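Local coordinates for protein aminotransferase class I and II (Anaerococcus prevotii, PDB 4EMY) that probably acts as a pyridoxal 5'-phosphate-dependent transaminase of the aspartate aminotransferase-like family, working as a homodimer, at residues E79-Y84 and A305-I310. Sequence-based numbering, arbitrary orientation.
Sequences EGEKDY and AQNILI
Gln306 lies across the aromatic ring of Tyr84, and this pair makes the dense part of the contact. Gln306 CG sits over one face of the Tyr84 ring in a CH-pi contact, 3.7 Å from its centroid, displaced toward the CD1 and CE1 rim, while the amide plane stacks at only 25° to the ring. Beyond CG the glutamine chain is extended (chi2 -176°), which carries CD on toward Gly80 and Glu81. Gln306 OE1 accepts a nearly straight hydrogen bond from Glu81 N at 2.9 Å, the donor standing above the carbonyl plane. Glu81 is the N-cap residue of helix 82-93, so the Gln306 side chain holds the backbone N-H of the residue from which that helix starts. Leu309 adds CD2, 3.7 Å from Tyr84 CD1, approaching the ring obliquely. Tyr84 OH hydrogen-bonds with Ser270 OG and Gly271 O, and its side chain lies about 9 Å from the bound pyridoxal 5'-phosphate. An alanine in place of Gln306 takes away CG and the amide, which would probably leave Glu81 N without this acceptor and a gap over that face of the tyrosine ring. Packing is looser on the more solvent-accessible side, where Ile310 CD1 rests against CB of Asp83 at 3.8 Å and CB of Glu81 at 4.0 Å. Glu81 OE2 is hydrogen-bonded to His303 NE2, at the start of helix 303-311. Helices 82-93 and 303-311 thus pack at the edge of the seven-stranded mixed sheet, with its single antiparallel strand 271-277, that characterises the large domain of the aspartate aminotransferase fold.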
ATOM      1  N   GLU A  79      -9.107   1.637  -8.480  1.00 34.81           N
ATOM      2  CA  GLU A  79     -10.063   0.801  -7.776  1.00 35.07           C
ATOM      3  C   GLU A  79      -9.723  -0.674  -7.901  1.00 35.12           C
ATOM      4  O   GLU A  79     -10.218  -1.499  -7.132  1.00 35.21           O
ATOM      5  CB  GLU A  79     -11.475   1.069  -8.308  1.00 35.98           C
ATOM      6  CG  GLU A  79     -12.055   2.421  -7.903  1.00 36.12           C
ATOM      7  CD  GLU A  79     -11.701   3.564  -8.851  1.00 36.21           C
ATOM      8  OE1 GLU A  79     -10.924   3.355  -9.811  1.00 36.12           O
ATOM      9  OE2 GLU A  79     -12.218   4.688  -8.627  1.00 36.46           O
ATOM     10  N   GLY A  80      -8.854  -0.983  -8.864  1.00 35.11           N
ATOM     11  CA  GLY A  80      -8.539  -2.350  -9.251  1.00 35.30           C
ATOM     12  C   GLY A  80      -9.177  -2.593 -10.596  1.00 36.22           C
ATOM     13  O   GLY A  80     -10.108  -1.875 -10.983  1.00 36.64           O
ATOM     14  N   GLU A  81      -8.662  -3.590 -11.315  1.00 36.64           N
ATOM     15  CA  GLU A  81      -9.190  -3.993 -12.620  1.00 37.69           C
ATOM     16  C   GLU A  81     -10.683  -4.303 -12.535  1.00 38.44           C
ATOM     17  O   GLU A  81     -11.143  -4.942 -11.581  1.00 38.30           O
ATOM     18  CB  GLU A  81      -8.430  -5.213 -13.152  1.00 38.12           C
ATOM     19  CG  GLU A  81      -7.047  -4.918 -13.727  1.00 37.91           C
ATOM     20  CD  GLU A  81      -7.078  -4.204 -15.076  1.00 38.60           C
ATOM     21  OE1 GLU A  81      -8.116  -4.255 -15.774  1.00 39.57           O
ATOM     22  OE2 GLU A  81      -6.058  -3.583 -15.449  1.00 38.29           O
ATOM     23  N   LYS A  82     -11.429  -3.837 -13.535  1.00 39.27           N
ATOM     24  CA  LYS A  82     -12.880  -4.016 -13.597  1.00 40.21           C
ATOM     25  C   LYS A  82     -13.273  -5.473 -13.333  1.00 40.73           C
ATOM     26  O   LYS A  82     -14.187  -5.735 -12.547  1.00 40.94           O
ATOM     27  CB  LYS A  82     -13.398  -3.518 -14.953  1.00 41.36           C
ATOM     28  CG  LYS A  82     -14.795  -3.959 -15.373  1.00 42.83           C
ATOM     29  CD  LYS A  82     -14.801  -4.292 -16.869  1.00 44.12           C
ATOM     30  CE  LYS A  82     -16.204  -4.438 -17.447  1.00 45.72           C
ATOM     31  NZ  LYS A  82     -16.883  -3.116 -17.577  1.00 45.98           N
ATOM     32  N   ASP A  83     -12.553  -6.410 -13.957  1.00 40.93           N
ATOM     33  CA  ASP A  83     -12.805  -7.838 -13.779  1.00 41.43           C
ATOM     34  C   ASP A  83     -12.363  -8.389 -12.426  1.00 40.42           C
ATOM     35  O   ASP A  83     -13.059  -9.216 -11.842  1.00 40.77           O
ATOM     36  CB  ASP A  83     -12.168  -8.631 -14.912  1.00 42.27           C
ATOM     37  CG  ASP A  83     -12.954  -8.533 -16.209  1.00 43.73           C
ATOM     38  OD1 ASP A  83     -12.653  -9.326 -17.129  1.00 44.65           O
ATOM     39  OD2 ASP A  83     -13.870  -7.674 -16.309  1.00 44.03           O
ATOM     40  N   TYR A  84     -11.207  -7.941 -11.936  1.00 39.20           N
ATOM     41  CA  TYR A  84     -10.766  -8.247 -10.564  1.00 38.25           C
ATOM     42  C   TYR A  84     -11.847  -7.918  -9.529  1.00 38.09           C
ATOM     43  O   TYR A  84     -12.206  -8.776  -8.725  1.00 38.23           O
ATOM     44  CB  TYR A  84      -9.468  -7.503 -10.224  1.00 37.19           C
ATOM     45  CG  TYR A  84      -8.958  -7.657  -8.792  1.00 36.34           C
ATOM     46  CD1 TYR A  84      -8.075  -8.689  -8.453  1.00 36.25           C
ATOM     47  CD2 TYR A  84      -9.330  -6.748  -7.786  1.00 35.71           C
ATOM     48  CE1 TYR A  84      -7.588  -8.819  -7.158  1.00 35.53           C
ATOM     49  CE2 TYR A  84      -8.854  -6.873  -6.488  1.00 34.99           C
ATOM     50  CZ  TYR A  84      -7.987  -7.907  -6.177  1.00 34.94           C
ATOM     51  OH  TYR A  84      -7.500  -8.042  -4.892  1.00 34.38           O
ATOM     52  N   ALA A 305      -0.957  -9.487  -9.420  1.00 36.25           N
ATOM     53  CA  ALA A 305      -1.831 -10.256  -8.534  1.00 35.52           C
ATOM     54  C   ALA A 305      -3.308 -10.177  -8.944  1.00 35.19           C
ATOM     55  O   ALA A 305      -4.052 -11.162  -8.839  1.00 35.50           O
ATOM     56  CB  ALA A 305      -1.654  -9.801  -7.098  1.00 34.45           C
ATOM     57  N   GLN A 306      -3.725  -9.008  -9.417  1.00 34.72           N
ATOM     58  CA  GLN A 306      -5.094  -8.816  -9.868  1.00 34.50           C
ATOM     59  C   GLN A 306      -5.358  -9.640 -11.111  1.00 35.83           C
ATOM     60  O   GLN A 306      -6.391 -10.289 -11.228  1.00 36.17           O
ATOM     61  CB  GLN A 306      -5.372  -7.341 -10.144  1.00 33.95           C
ATOM     62  CG  GLN A 306      -5.289  -6.462  -8.913  1.00 32.83           C
ATOM     63  CD  GLN A 306      -5.673  -5.022  -9.187  1.00 32.63           C
ATOM     64  OE1 GLN A 306      -6.121  -4.670 -10.283  1.00 33.03           O
ATOM     65  NE2 GLN A 306      -5.509  -4.173  -8.176  1.00 32.19           N
ATOM     66  N   ASN A 307      -4.407  -9.613 -12.032  1.00 36.94           N
ATOM     67  CA  ASN A 307      -4.489 -10.394 -13.259  1.00 38.65           C
ATOM     68  C   ASN A 307      -4.449 -11.897 -12.999  1.00 39.56           C
ATOM     69  O   ASN A 307      -5.077 -12.669 -13.727  1.00 40.80           O
ATOM     70  CB  ASN A 307      -3.395  -9.964 -14.235  1.00 39.78           C
ATOM     71  CG  ASN A 307      -3.656  -8.591 -14.823  1.00 39.32           C
ATOM     72  OD1 ASN A 307      -4.781  -8.276 -15.212  1.00 39.15           O
ATOM     73  ND2 ASN A 307      -2.617  -7.762 -14.890  1.00 39.39           N
ATOM     74  N   ILE A 308      -3.729 -12.296 -11.949  1.00 39.10           N
ATOM     75  CA  ILE A 308      -3.697 -13.692 -11.520  1.00 39.92           C
ATOM     76  C   ILE A 308      -5.106 -14.158 -11.158  1.00 39.74           C
ATOM     77  O   ILE A 308      -5.561 -15.197 -11.648  1.00 41.26           O
ATOM     78  CB  ILE A 308      -2.689 -13.940 -10.367  1.00 39.39           C
ATOM     79  CG1 ILE A 308      -1.250 -13.812 -10.882  1.00 40.42           C
ATOM     80  CG2 ILE A 308      -2.886 -15.326  -9.755  1.00 39.99           C
ATOM     81  CD1 ILE A 308      -0.185 -13.807  -9.804  1.00 39.92           C
ATOM     82  N   LEU A 309      -5.807 -13.379 -10.334  1.00 38.27           N
ATOM     83  CA  LEU A 309      -7.180 -13.711  -9.952  1.00 38.18           C
ATOM     84  C   LEU A 309      -8.118 -13.803 -11.161  1.00 39.53           C
ATOM     85  O   LEU A 309      -8.981 -14.689 -11.217  1.00 40.52           O
ATOM     86  CB  LEU A 309      -7.724 -12.711  -8.934  1.00 36.45           C
ATOM     87  CG  LEU A 309      -8.988 -13.132  -8.181  1.00 36.29           C
ATOM     88  CD1 LEU A 309      -8.649 -14.163  -7.119  1.00 36.30           C
ATOM     89  CD2 LEU A 309      -9.666 -11.933  -7.539  1.00 35.00           C
ATOM     90  N   ILE A 310      -7.937 -12.894 -12.120  1.00 39.76           N
ATOM     91  CA  ILE A 310      -8.742 -12.870 -13.336  1.00 41.22           C
ATOM     92  C   ILE A 310      -8.512 -14.145 -14.144  1.00 43.69           C
ATOM     93  O   ILE A 310      -9.466 -14.781 -14.602  1.00 45.04           O
ATOM     94  CB  ILE A 310      -8.429 -11.629 -14.204  1.00 40.94           C
ATOM     95  CG1 ILE A 310      -8.913 -10.348 -13.515  1.00 39.19           C
ATOM     96  CG2 ILE A 310      -9.052 -11.755 -15.592  1.00 42.57           C
ATOM     97  CD1 ILE A 310      -8.423  -9.071 -14.170  1.00 38.80           C
TER